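Local structure of HTH-type transcriptional repressor NemR (Escherichia coli, 4YZE) at residues Ala132-Glu144 and Gly156-Leu168. The protein represses transcription of the nemRA-gloA operon by binding DNA at the NemR box, and responds to electrophiles and reactive chlorine species. The protein carries 5 engineered substitutions. Sequence-based numbering, arbitrary orientation.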
ATOM      1  N   ALA A 132       3.150  12.590  -2.261  1.00 36.01           N
ATOM      2  CA  ALA A 132       2.919  12.118  -0.915  1.00 41.59           C
ATOM      3  C   ALA A 132       3.290  13.174   0.153  1.00 47.07           C
ATOM      4  O   ALA A 132       2.521  13.392   1.104  1.00 35.72           O
ATOM      5  CB  ALA A 132       3.686  10.845  -0.684  1.00 35.31           C
ATOM      6  N   ARG A 133       4.458  13.808   0.006  1.00 37.72           N
ATOM      7  CA  ARG A 133       4.892  14.826   0.973  1.00 40.87           C
ATOM      8  C   ARG A 133       3.875  15.960   1.097  1.00 39.39           C
ATOM      9  O   ARG A 133       3.588  16.420   2.211  1.00 48.08           O
ATOM     10  CB  ARG A 133       6.283  15.381   0.627  1.00 39.61           C
ATOM     11  CG  ARG A 133       7.439  14.576   1.222  1.00 43.22           C
ATOM     12  CD  ARG A 133       8.767  15.395   1.275  1.00 51.27           C
ATOM     13  NE  ARG A 133       8.923  16.188   0.069  1.00 48.51           N
ATOM     14  CZ  ARG A 133       9.364  15.694  -1.084  1.00 53.07           C
ATOM     15  NH1 ARG A 133       9.726  14.416  -1.165  1.00 60.20           N
ATOM     16  NH2 ARG A 133       9.449  16.473  -2.150  1.00 50.87           N
ATOM     17  N   GLY A 134       3.314  16.381  -0.040  1.00 36.53           N
ATOM     18  CA  GLY A 134       2.263  17.384  -0.068  1.00 36.74           C
ATOM     19  C   GLY A 134       1.029  16.980   0.737  1.00 43.94           C
ATOM     20  O   GLY A 134       0.467  17.798   1.474  1.00 42.81           O
ATOM     21  N   VAL A 135       0.589  15.730   0.609  1.00 37.09           N
ATOM     22  CA  VAL A 135      -0.615  15.310   1.335  1.00 33.97           C
ATOM     23  C   VAL A 135      -0.334  15.313   2.834  1.00 45.15           C
ATOM     24  O   VAL A 135      -1.127  15.796   3.635  1.00 41.82           O
ATOM     25  CB  VAL A 135      -1.094  13.904   0.920  1.00 37.74           C
ATOM     26  CG1 VAL A 135      -2.234  13.404   1.843  1.00 33.01           C
ATOM     27  CG2 VAL A 135      -1.541  13.874  -0.562  1.00 36.86           C
ATOM     28  N   ILE A 136       0.813  14.757   3.193  1.00 33.53           N
ATOM     29  CA  ILE A 136       1.208  14.620   4.570  1.00 40.71           C
ATOM     30  C   ILE A 136       1.305  15.997   5.222  1.00 44.50           C
ATOM     31  O   ILE A 136       0.831  16.196   6.336  1.00 34.89           O
ATOM     32  CB  ILE A 136       2.544  13.873   4.674  1.00 39.49           C
ATOM     33  CG1 ILE A 136       2.329  12.396   4.290  1.00 40.17           C
ATOM     34  CG2 ILE A 136       3.109  14.000   6.079  1.00 33.99           C
ATOM     35  CD1 ILE A 136       3.619  11.624   4.008  1.00 33.75           C
ATOM     36  N   ALA A 137       1.888  16.954   4.511  1.00 35.16           N
ATOM     37  CA  ALA A 137       2.055  18.294   5.070  1.00 50.49           C
ATOM     38  C   ALA A 137       0.696  18.975   5.270  1.00 45.03           C
ATOM     39  O   ALA A 137       0.520  19.702   6.231  1.00 37.44           O
ATOM     40  CB  ALA A 137       3.005  19.153   4.208  1.00 37.76           C
ATOM     41  N   LEU A 138      -0.274  18.716   4.396  1.00 37.55           N
ATOM     42  CA  LEU A 138      -1.608  19.276   4.603  1.00 42.27           C
ATOM     43  C   LEU A 138      -2.296  18.688   5.849  1.00 44.96           C
ATOM     44  O   LEU A 138      -2.908  19.428   6.643  1.00 41.98           O
ATOM     45  CB  LEU A 138      -2.479  19.096   3.364  1.00 44.55           C
ATOM     46  CG  LEU A 138      -2.159  20.031   2.196  1.00 50.44           C
ATOM     47  CD1 LEU A 138      -2.920  19.608   0.947  1.00 43.97           C
ATOM     48  CD2 LEU A 138      -2.476  21.485   2.565  1.00 48.95           C
ATOM     49  N   LEU A 139      -2.192  17.369   6.009  1.00 38.21           N
ATOM     50  CA  LEU A 139      -2.764  16.674   7.161  1.00 36.86           C
ATOM     51  C   LEU A 139      -2.105  17.151   8.456  1.00 35.14           C
ATOM     52  O   LEU A 139      -2.773  17.324   9.480  1.00 36.75           O
ATOM     53  CB  LEU A 139      -2.589  15.160   7.009  1.00 35.76           C
ATOM     54  CG  LEU A 139      -3.389  14.484   5.894  1.00 38.03           C
ATOM     55  CD1 LEU A 139      -2.913  13.050   5.665  1.00 35.84           C
ATOM     56  CD2 LEU A 139      -4.873  14.505   6.199  1.00 39.12           C
ATOM     57  N   SER A 140      -0.797  17.365   8.392  1.00 35.31           N
ATOM     58  CA  SER A 140      -0.013  17.840   9.526  1.00 36.23           C
ATOM     59  C   SER A 140      -0.458  19.225   9.966  1.00 49.13           C
ATOM     60  O   SER A 140      -0.605  19.478  11.166  1.00 38.61           O
ATOM     61  CB  SER A 140       1.465  17.894   9.159  1.00 36.53           C
ATOM     62  OG  SER A 140       2.241  18.136  10.306  1.00 42.28           O
ATOM     63  N   GLN A 141      -0.670  20.118   9.000  1.00 42.87           N
ATOM     64  CA  GLN A 141      -1.100  21.472   9.325  1.00 46.86           C
ATOM     65  C   GLN A 141      -2.495  21.444   9.968  1.00 48.59           C
ATOM     66  O   GLN A 141      -2.760  22.178  10.936  1.00 46.39           O
ATOM     67  CB  GLN A 141      -1.069  22.361   8.079  1.00 51.24           C
ATOM     68  CG  GLN A 141      -1.285  23.840   8.367  1.00 59.74           C
ATOM     69  CD  GLN A 141      -0.259  24.420   9.349  1.00 76.10           C
ATOM     70  OE1 GLN A 141       0.922  24.566   9.014  1.00 84.24           O
ATOM     71  NE2 GLN A 141      -0.708  24.753  10.571  1.00 69.61           N
ATOM     72  N   ALA A 142      -3.370  20.574   9.449  1.00 45.59           N
ATOM     73  CA  ALA A 142      -4.725  20.422   9.997  1.00 41.20           C
ATOM     74  C   ALA A 142      -4.675  19.960  11.443  1.00 41.94           C
ATOM     75  O   ALA A 142      -5.433  20.453  12.287  1.00 41.29           O
ATOM     76  CB  ALA A 142      -5.552  19.432   9.160  1.00 39.87           C
ATOM     77  N   LEU A 143      -3.797  18.999  11.727  1.00 38.64           N
ATOM     78  CA  LEU A 143      -3.665  18.486  13.084  1.00 45.64           C
ATOM     79  C   LEU A 143      -3.203  19.595  14.039  1.00 51.16           C
ATOM     80  O   LEU A 143      -3.736  19.725  15.142  1.00 47.77           O
ATOM     81  CB  LEU A 143      -2.719  17.288  13.138  1.00 37.66           C
ATOM     82  CG  LEU A 143      -3.232  16.019  12.431  1.00 43.63           C
ATOM     83  CD1 LEU A 143      -2.075  15.098  12.110  1.00 35.35           C
ATOM     84  CD2 LEU A 143      -4.283  15.284  13.269  1.00 39.14           C
ATOM     85  N   GLU A 144      -2.221  20.384  13.605  1.00 41.27           N
ATOM     86  CA  GLU A 144      -1.656  21.449  14.432  1.00 47.79           C
ATOM     87  C   GLU A 144      -2.715  22.525  14.688  1.00 45.26           C
ATOM     88  O   GLU A 144      -2.927  22.930  15.832  1.00 46.98           O
ATOM     89  CB  GLU A 144      -0.410  22.037  13.762  1.00 43.76           C
ATOM     90  CG  GLU A 144       0.203  23.234  14.474  1.00 46.35           C
ATOM     91  CD  GLU A 144       0.771  22.891  15.838  1.00 61.26           C
ATOM     92  OE1 GLU A 144       1.008  23.828  16.635  1.00 64.76           O
ATOM     93  OE2 GLU A 144       0.991  21.694  16.118  1.00 54.31           O
ATOM     94  N   GLY A 156       1.627  12.891  20.406  1.00 53.28           N
ATOM     95  CA  GLY A 156       2.821  13.171  19.615  1.00 47.99           C
ATOM     96  C   GLY A 156       2.826  14.363  18.667  1.00 41.53           C
ATOM     97  O   GLY A 156       1.898  15.165  18.636  1.00 59.92           O
ATOM     98  N   GLU A 157       3.902  14.466  17.888  1.00 42.44           N
ATOM     99  CA  GLU A 157       4.077  15.528  16.890  1.00 47.45           C
ATOM    100  C   GLU A 157       3.134  15.384  15.686  1.00 42.63           C
ATOM    101  O   GLU A 157       2.819  14.274  15.268  1.00 44.81           O
ATOM    102  CB  GLU A 157       5.539  15.574  16.434  1.00 46.68           C
ATOM    103  CG  GLU A 157       6.482  15.815  17.632  1.00 56.48           C
ATOM    104  CD  GLU A 157       7.973  15.854  17.285  1.00 67.87           C
ATOM    105  OE1 GLU A 157       8.355  15.717  16.101  1.00 66.11           O
ATOM    106  OE2 GLU A 157       8.776  16.024  18.227  1.00 76.82           O
ATOM    107  N   PRO A 158       2.670  16.529  15.150  1.00 41.42           N
ATOM    108  CA  PRO A 158       1.734  16.598  14.018  1.00 39.48           C
ATOM    109  C   PRO A 158       2.257  15.854  12.788  1.00 41.49           C
ATOM    110  O   PRO A 158       1.514  15.075  12.159  1.00 35.38           O
ATOM    111  CB  PRO A 158       1.670  18.096  13.711  1.00 40.89           C
ATOM    112  CG  PRO A 158       2.072  18.787  14.972  1.00 44.63           C
ATOM    113  CD  PRO A 158       3.027  17.866  15.678  1.00 39.73           C
ATOM    114  N   LEU A 159       3.524  16.086  12.447  1.00 35.79           N
ATOM    115  CA  LEU A 159       4.103  15.442  11.259  1.00 42.05           C
ATOM    116  C   LEU A 159       4.127  13.934  11.422  1.00 37.60           C
ATOM    117  O   LEU A 159       3.684  13.197  10.535  1.00 34.98           O
ATOM    118  CB  LEU A 159       5.520  15.964  10.970  1.00 42.85           C
ATOM    119  CG  LEU A 159       6.090  15.520   9.615  1.00 48.87           C
ATOM    120  CD1 LEU A 159       5.163  15.946   8.470  1.00 47.13           C
ATOM    121  CD2 LEU A 159       7.502  16.048   9.390  1.00 51.43           C
ATOM    122  N   GLN A 160       4.641  13.476  12.560  1.00 34.42           N
ATOM    123  CA  GLN A 160       4.625  12.053  12.881  1.00 40.17           C
ATOM    124  C   GLN A 160       3.207  11.495  12.742  1.00 41.98           C
ATOM    125  O   GLN A 160       2.984  10.480  12.073  1.00 45.47           O
ATOM    126  CB  GLN A 160       5.144  11.828  14.305  1.00 35.10           C
ATOM    127  N   GLN A 161       2.238  12.180  13.334  1.00 39.64           N
ATOM    128  CA  GLN A 161       0.879  11.660  13.304  1.00 36.35           C
ATOM    129  C   GLN A 161       0.331  11.754  11.893  1.00 37.04           C
ATOM    130  O   GLN A 161      -0.386  10.862  11.457  1.00 28.74           O
ATOM    131  CB  GLN A 161      -0.035  12.378  14.314  1.00 31.90           C
ATOM    132  CG  GLN A 161      -1.504  11.966  14.212  1.00 36.12           C
ATOM    133  CD  GLN A 161      -1.736  10.485  14.513  1.00 46.16           C
ATOM    134  OE1 GLN A 161      -2.068   9.687  13.620  1.00 41.45           O
ATOM    135  NE2 GLN A 161      -1.565  10.115  15.770  1.00 45.66           N
ATOM    136  N   ALA A 162       0.676  12.818  11.169  1.00 35.75           N
ATOM    137  CA  ALA A 162       0.220  12.933   9.776  1.00 40.03           C
ATOM    138  C   ALA A 162       0.737  11.795   8.893  1.00 38.38           C
ATOM    139  O   ALA A 162       0.038  11.340   7.995  1.00 31.41           O
ATOM    140  CB  ALA A 162       0.615  14.283   9.176  1.00 31.11           C
ATOM    141  N   GLN A 163       1.956  11.339   9.150  1.00 34.95           N
ATOM    142  CA  GLN A 163       2.578  10.327   8.306  1.00 37.05           C
ATOM    143  C   GLN A 163       1.925   8.975   8.530  1.00 35.67           C
ATOM    144  O   GLN A 163       1.729   8.184   7.599  1.00 32.66           O
ATOM    145  CB  GLN A 163       4.080  10.273   8.596  1.00 30.45           C
ATOM    146  CG  GLN A 163       4.789  11.505   8.075  1.00 37.11           C
ATOM    147  CD  GLN A 163       6.243  11.616   8.504  1.00 54.39           C
ATOM    148  OE1 GLN A 163       6.968  12.490   8.024  1.00 59.59           O
ATOM    149  NE2 GLN A 163       6.677  10.737   9.405  1.00 54.51           N
ATOM    150  N   VAL A 164       1.589   8.714   9.783  1.00 27.99           N
ATOM    151  CA  VAL A 164       0.855   7.511  10.149  1.00 27.30           C
ATOM    152  C   VAL A 164      -0.501   7.504   9.477  1.00 26.33           C
ATOM    153  O   VAL A 164      -0.924   6.474   8.983  1.00 31.07           O
ATOM    154  CB  VAL A 164       0.665   7.424  11.683  1.00 41.53           C
ATOM    155  CG1 VAL A 164      -0.422   6.393  12.071  1.00 33.70           C
ATOM    156  CG2 VAL A 164       1.991   7.100  12.346  1.00 42.48           C
ATOM    157  N   LEU A 165      -1.187   8.644   9.482  1.00 27.16           N
ATOM    158  CA  LEU A 165      -2.512   8.739   8.860  1.00 28.70           C
ATOM    159  C   LEU A 165      -2.420   8.437   7.366  1.00 28.45           C
ATOM    160  O   LEU A 165      -3.290   7.766   6.784  1.00 26.17           O
ATOM    161  CB  LEU A 165      -3.110  10.132   9.057  1.00 29.07           C
ATOM    162  CG  LEU A 165      -3.589  10.573  10.448  1.00 38.74           C
ATOM    163  CD1 LEU A 165      -4.095  12.001  10.389  1.00 34.62           C
ATOM    164  CD2 LEU A 165      -4.693   9.660  10.986  1.00 38.09           C
ATOM    165  N   TYR A 166      -1.365   8.938   6.739  1.00 26.16           N
ATOM    166  CA  TYR A 166      -1.172   8.702   5.308  1.00 26.32           C
ATOM    167  C   TYR A 166      -0.816   7.243   5.079  1.00 25.87           C
ATOM    168  O   TYR A 166      -1.377   6.596   4.199  1.00 25.66           O
ATOM    169  CB  TYR A 166      -0.102   9.642   4.740  1.00 28.47           C
ATOM    170  CG  TYR A 166       0.099   9.443   3.255  1.00 34.80           C
ATOM    171  CD1 TYR A 166      -0.836   9.911   2.342  1.00 37.30           C
ATOM    172  CD2 TYR A 166       1.199   8.758   2.768  1.00 38.92           C
ATOM    173  CE1 TYR A 166      -0.674   9.725   0.981  1.00 36.38           C
ATOM    174  CE2 TYR A 166       1.379   8.564   1.391  1.00 42.18           C
ATOM    175  CZ  TYR A 166       0.436   9.051   0.509  1.00 40.48           C
ATOM    176  OH  TYR A 166       0.589   8.862  -0.851  1.00 42.28           O
ATOM    177  N   ALA A 167       0.102   6.709   5.882  1.00 28.25           N
ATOM    178  CA  ALA A 167       0.477   5.301   5.725  1.00 28.52           C
ATOM    179  C   ALA A 167      -0.764   4.437   5.918  1.00 30.64           C
ATOM    180  O   ALA A 167      -0.989   3.472   5.188  1.00 31.34           O
ATOM    181  CB  ALA A 167       1.531   4.923   6.708  1.00 26.58           C
ATOM    182  N   LEU A 168      -1.592   4.806   6.892  1.00 30.85           N
ATOM    183  CA  LEU A 168      -2.804   4.025   7.178  1.00 30.84           C
ATOM    184  C   LEU A 168      -3.774   4.030   5.996  1.00 25.55           C
ATOM    185  O   LEU A 168      -4.333   2.986   5.613  1.00 26.03           O
ATOM    186  CB  LEU A 168      -3.501   4.592   8.418  1.00 33.75           C
ATOM    187  CG  LEU A 168      -4.402   3.768   9.341  1.00 41.28           C
ATOM    188  CD1 LEU A 168      -5.521   4.632   9.924  1.00 38.68           C
ATOM    189  CD2 LEU A 168      -4.968   2.536   8.717  1.00 30.86           C
TER
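A162 faces S140 where the two helices are nearest in backbone register, the CA atoms of S140 and A162 lying 4.9 Å apart, and both side chains are small enough for such an approach. The methyl group is the knob among I136, L139, S140 and L143, and the methyl carbon A162 CB lies 3.4 Å from I136 O, almost on the opposing backbone. The short axes come within 8.1 Å and cross with their N-to-C directions 126° apart, so larger side chains fill the diverging flanks.

On one flank I136 is the knob among L159, A162, Q163 and Y166, and its beta-branch serves two neighbours at once. I136 CG2, anti to the backbone N, packs against Q163 CG at 3.6 Å and against L159 CD1, while CG1 runs beside Y166 CB. The Y166 side chain stands across those of I136 and V135 at about a right angle; chi1 of -179° swings its ring along helix 122-148, where V135 CG1 meets Y166 CD1 at 3.8 Å and A132, with just a methyl, accommodates the phenol end.

These helices belong to the C-terminal, all-helical domain of a TetR-family repressor. Y166 also touches Y91 of helix 84-97 and lies about 7 Å, side chain to side chain, from C108, which is central to the response to reactive chlorine species. Beyond its apolar stem, Q163 NE2 hydrogen-bonds OE2 of E183 of the second subunit.

Toward the loop, L143 CG is anti to its carbonyl carbon (chi1 -67°), and leucine has the reach to put L143 CD1 into the hole formed by P158, Q161, A162 and L165, 3.6 Å from P158 O. P158, whose ring suits a helix's first turn, rests its CB 3.5 Å from S140 OG, and E144, bent at chi2, brings OE2 against P158 CG, the two side chains crossing at a slant.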